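Local coordinates for protein DR2417 (Deinococcus radiodurans, PDB 4XWW) that degrades RNA as a two-zinc metallo-beta-lactamase-superfamily 5'-3' exonuclease, and probably takes part in rRNA maturation and in mRNA maturation or decay, at residues G380-Q384 / E385-T389. Residues are numbered along the deposited sequence; the frame is centred on the assembly and turned at random.
With nucleotides of chain C.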
ATOM      1  N   GLY A 380     -11.775 -12.769  10.521  1.00 13.85           N
ATOM      2  CA  GLY A 380     -12.146 -12.955  11.911  1.00 16.15           C
ATOM      3  C   GLY A 380     -13.264 -12.017  12.355  1.00 14.69           C
ATOM      4  O   GLY A 380     -13.699 -12.098  13.506  1.00 17.28           O
ATOM      5  N   HIS A 381     -13.697 -11.093  11.493  1.00 16.72           N
ATOM      6  CA  HIS A 381     -14.647 -10.077  11.968  1.00 20.47           C
ATOM      7  C   HIS A 381     -15.992 -10.103  11.225  1.00 19.24           C
ATOM      8  O   HIS A 381     -16.065 -10.368  10.027  1.00 18.04           O
ATOM      9  CB  HIS A 381     -14.034  -8.673  11.886  1.00 15.22           C
ATOM     10  CG  HIS A 381     -12.749  -8.508  12.636  1.00 14.48           C
ATOM     11  ND1 HIS A 381     -12.705  -8.025  13.928  1.00 15.57           N
ATOM     12  CD2 HIS A 381     -11.463  -8.762  12.281  1.00 15.11           C
ATOM     13  CE1 HIS A 381     -11.447  -7.975  14.331  1.00 16.66           C
ATOM     14  NE2 HIS A 381     -10.676  -8.415  13.352  1.00 18.85           N
ATOM     15  N   ALA A 382     -17.043  -9.781  11.975  1.00 14.37           N
ATOM     16  CA  ALA A 382     -18.422  -9.680  11.499  1.00 16.63           C
ATOM     17  C   ALA A 382     -18.645  -8.700  10.372  1.00 18.77           C
ATOM     18  O   ALA A 382     -18.245  -7.546  10.471  1.00 18.28           O
ATOM     19  CB  ALA A 382     -19.314  -9.279  12.661  1.00 18.36           C
ATOM     20  N   SER A 383     -19.355  -9.149   9.341  1.00 16.71           N
ATOM     21  CA  SER A 383     -19.834  -8.252   8.306  1.00 18.07           C
ATOM     22  C   SER A 383     -21.195  -7.701   8.741  1.00 18.12           C
ATOM     23  O   SER A 383     -21.654  -7.982   9.854  1.00 18.12           O
ATOM     24  CB  SER A 383     -19.916  -8.994   6.974  1.00 16.48           C
ATOM     25  OG  SER A 383     -18.620  -9.434   6.605  1.00 19.60           O
ATOM     26  N   GLN A 384     -21.832  -6.924   7.868  1.00 19.90           N
ATOM     27  CA  GLN A 384     -23.043  -6.177   8.242  1.00 17.56           C
ATOM     28  C   GLN A 384     -24.179  -7.040   8.803  1.00 18.77           C
ATOM     29  O   GLN A 384     -24.834  -6.641   9.777  1.00 19.91           O
ATOM     30  CB  GLN A 384     -23.564  -5.369   7.029  1.00 19.34           C
ATOM     31  CG  GLN A 384     -22.666  -4.196   6.667  1.00 19.25           C
ATOM     32  CD  GLN A 384     -23.092  -3.479   5.383  1.00 25.57           C
ATOM     33  OE1 GLN A 384     -24.050  -3.877   4.724  1.00 21.30           O
ATOM     34  NE2 GLN A 384     -22.364  -2.427   5.027  1.00 29.63           N
ATOM     35  N   GLU A 385     -24.441  -8.203   8.203  1.00 17.38           N
ATOM     36  CA  GLU A 385     -25.545  -9.028   8.710  1.00 20.55           C
ATOM     37  C   GLU A 385     -25.297  -9.418  10.166  1.00 18.77           C
ATOM     38  O   GLU A 385     -26.222  -9.396  11.001  1.00 20.57           O
ATOM     39  CB  GLU A 385     -25.732 -10.282   7.846  1.00 21.39           C
ATOM     40  CG  GLU A 385     -26.530 -10.022   6.592  1.00 27.57           C
ATOM     41  CD  GLU A 385     -26.706 -11.270   5.753  1.00 45.62           C
ATOM     42  OE1 GLU A 385     -26.545 -12.388   6.301  1.00 34.72           O
ATOM     43  OE2 GLU A 385     -26.993 -11.125   4.546  1.00 46.36           O
ATOM     44  N   GLU A 386     -24.044  -9.748  10.471  1.00 19.08           N
ATOM     45  CA  GLU A 386     -23.704 -10.159  11.823  1.00 20.40           C
ATOM     46  C   GLU A 386     -23.745  -8.978  12.780  1.00 19.26           C
ATOM     47  O   GLU A 386     -24.264  -9.095  13.892  1.00 17.93           O
ATOM     48  CB  GLU A 386     -22.342 -10.829  11.841  1.00 18.96           C
ATOM     49  CG  GLU A 386     -22.294 -12.078  10.980  1.00 17.64           C
ATOM     50  CD  GLU A 386     -20.917 -12.284  10.394  1.00 22.22           C
ATOM     51  OE1 GLU A 386     -20.658 -11.720   9.305  1.00 23.27           O
ATOM     52  OE2 GLU A 386     -20.090 -12.970  11.042  1.00 22.78           O
ATOM     53  N   LEU A 387     -23.240  -7.834  12.341  1.00 16.39           N
ATOM     54  CA  LEU A 387     -23.333  -6.626  13.166  1.00 17.03           C
ATOM     55  C   LEU A 387     -24.798  -6.271  13.449  1.00 16.20           C
ATOM     56  O   LEU A 387     -25.147  -5.881  14.571  1.00 18.24           O
ATOM     57  CB  LEU A 387     -22.609  -5.445  12.478  1.00 16.92           C
ATOM     58  CG  LEU A 387     -21.118  -5.670  12.207  1.00 16.15           C
ATOM     59  CD1 LEU A 387     -20.509  -4.468  11.458  1.00 19.35           C
ATOM     60  CD2 LEU A 387     -20.412  -5.944  13.546  1.00 18.72           C
ATOM     61  N   ALA A 388     -25.654  -6.393  12.433  1.00 16.35           N
ATOM     62  CA  ALA A 388     -27.091  -6.138  12.612  1.00 18.82           C
ATOM     63  C   ALA A 388     -27.727  -7.103  13.617  1.00 21.99           C
ATOM     64  O   ALA A 388     -28.583  -6.724  14.425  1.00 21.20           O
ATOM     65  CB  ALA A 388     -27.805  -6.230  11.285  1.00 20.33           C
ATOM     66  N   THR A 389     -27.302  -8.357  13.572  1.00 22.25           N
ATOM     67  CA  THR A 389     -27.824  -9.353  14.486  1.00 19.38           C
ATOM     68  C   THR A 389     -27.570  -8.926  15.938  1.00 21.97           C
ATOM     69  O   THR A 389     -28.471  -8.962  16.785  1.00 21.56           O
ATOM     70  CB  THR A 389     -27.200 -10.731  14.223  1.00 22.97           C
ATOM     71  OG1 THR A 389     -27.771 -11.282  13.031  1.00 25.29           O
ATOM     72  CG2 THR A 389     -27.481 -11.691  15.388  1.00 24.28           C
TER
ATOM     73  P     U C   2      -9.263 -10.421   8.713  1.00 27.37           P
ATOM     74  OP1   U C   2      -9.032 -11.440   9.761  1.00 28.63           O
ATOM     75  OP2   U C   2     -10.625  -9.878   8.503  1.00 31.19           O
ATOM     76  O5'   U C   2      -8.316  -9.165   8.961  1.00 33.40           O
ATOM     77  C5'   U C   2      -6.919  -9.323   9.257  1.00 30.51           C
ATOM     78  C4'   U C   2      -6.469  -8.274  10.246  1.00 24.77           C
ATOM     79  O4'   U C   2      -6.387  -6.976   9.592  1.00 29.14           O
ATOM     80  C3'   U C   2      -7.373  -8.076  11.462  1.00 25.18           C
ATOM     81  O3'   U C   2      -6.558  -7.889  12.609  1.00 30.94           O
ATOM     82  C2'   U C   2      -8.085  -6.763  11.152  1.00 27.91           C
ATOM     83  O2'   U C   2      -8.507  -6.078  12.312  1.00 25.61           O
ATOM     84  C1'   U C   2      -6.982  -6.005  10.422  1.00 32.00           C
ATOM     85  N1    U C   2      -7.461  -4.898   9.584  1.00 34.84           N
ATOM     86  C2    U C   2      -6.741  -3.719   9.608  1.00 44.10           C
ATOM     87  O2    U C   2      -5.737  -3.570  10.282  1.00 49.94           O
ATOM     88  N3    U C   2      -7.244  -2.722   8.811  1.00 47.55           N
ATOM     89  C4    U C   2      -8.365  -2.776   8.012  1.00 48.46           C
ATOM     90  O4    U C   2      -8.686  -1.788   7.350  1.00 56.93           O
ATOM     91  C5    U C   2      -9.058  -4.027   8.045  1.00 34.78           C
ATOM     92  C6    U C   2      -8.593  -5.021   8.811  1.00 36.22           C
ATOM     93  P     U C   3      -6.968  -8.568  13.990  1.00 29.94           P
ATOM     94  OP1   U C   3      -8.185  -9.380  13.759  1.00 27.55           O
ATOM     95  OP2   U C   3      -6.971  -7.519  15.035  1.00 34.04           O
ATOM     96  O5'   U C   3      -5.766  -9.575  14.259  1.00 29.98           O
ATOM     97  C5'   U C   3      -5.394 -10.543  13.266  1.00 32.79           C
ATOM     98  C4'   U C   3      -3.892 -10.609  13.159  1.00 47.85           C
ATOM     99  O4'   U C   3      -3.430  -9.589  12.231  1.00 58.92           O
ATOM    100  C3'   U C   3      -3.143 -10.373  14.467  1.00 49.04           C
ATOM    101  O3'   U C   3      -2.083 -11.307  14.588  1.00 40.49           O
ATOM    102  C2'   U C   3      -2.606  -8.953  14.317  1.00 53.66           C
ATOM    103  O2'   U C   3      -1.414  -8.718  15.039  1.00 50.29           O
ATOM    104  C1'   U C   3      -2.358  -8.883  12.813  1.00 58.16           C
ATOM    105  N1    U C   3      -2.362  -7.512  12.292  1.00 49.66           N
ATOM    106  C2    U C   3      -1.303  -7.125  11.494  1.00 49.36           C
ATOM    107  O2    U C   3      -0.388  -7.874  11.199  1.00 48.16           O
ATOM    108  N3    U C   3      -1.360  -5.828  11.051  1.00 42.51           N
ATOM    109  C4    U C   3      -2.341  -4.897  11.318  1.00 48.93           C
ATOM    110  O4    U C   3      -2.247  -3.764  10.841  1.00 48.32           O
ATOM    111  C5    U C   3      -3.398  -5.372  12.154  1.00 47.76           C
ATOM    112  C6    U C   3      -3.370  -6.631  12.606  1.00 45.59           C
TER
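The RNA-binding loop of the RNase J active site runs straight into a helix here, and E386, in the first turn of that helix, reaches back to the backbone N of S383 at the N-cap position. E386 OE1 accepts the N-H of S383 N at 2.9 Å, from above the carboxylate plane. This is one half of a capping box, the bond from the N-cap N-H to the side chain three residues on; the reciprocal bond from S383 OG is not made, and that hydroxyl bonds to T219 instead. A bend at chi2 (149°) in the E386 side chain carries the carboxylate back over the loop, where T219 N also binds OE1 and I178 N binds OE2, so backbone N-H groups hold both oxygens. The helix starts regularly, with L387 N bonded to S383 O at 3.0 Å and A388 N to Q384 O at 2.8 Å. A382 CB touches both E386 CB (3.5 Å) and L387 CD2 (3.6 Å), an apolar contact where the loop meets the first turn. At the other end the loop grips the RNA: G380 N donates to OP1 of U2 of chain C, while H381 NE2 reaches OP1 of U3 of chain C at 2.7 Å, with that oxygen at the ring edge. D209 OD2 binds H381 ND1 and helps to fix the imidazole; the two residues are predicted to be the proton donor and the proton acceptor, respectively. Beyond the loop, helix 384-394 lies against helix 406-417, where Q384 and L387 both touch L415, and the loop before it comes from strand 367-369, an outermost strand of the five-stranded parallel sheet.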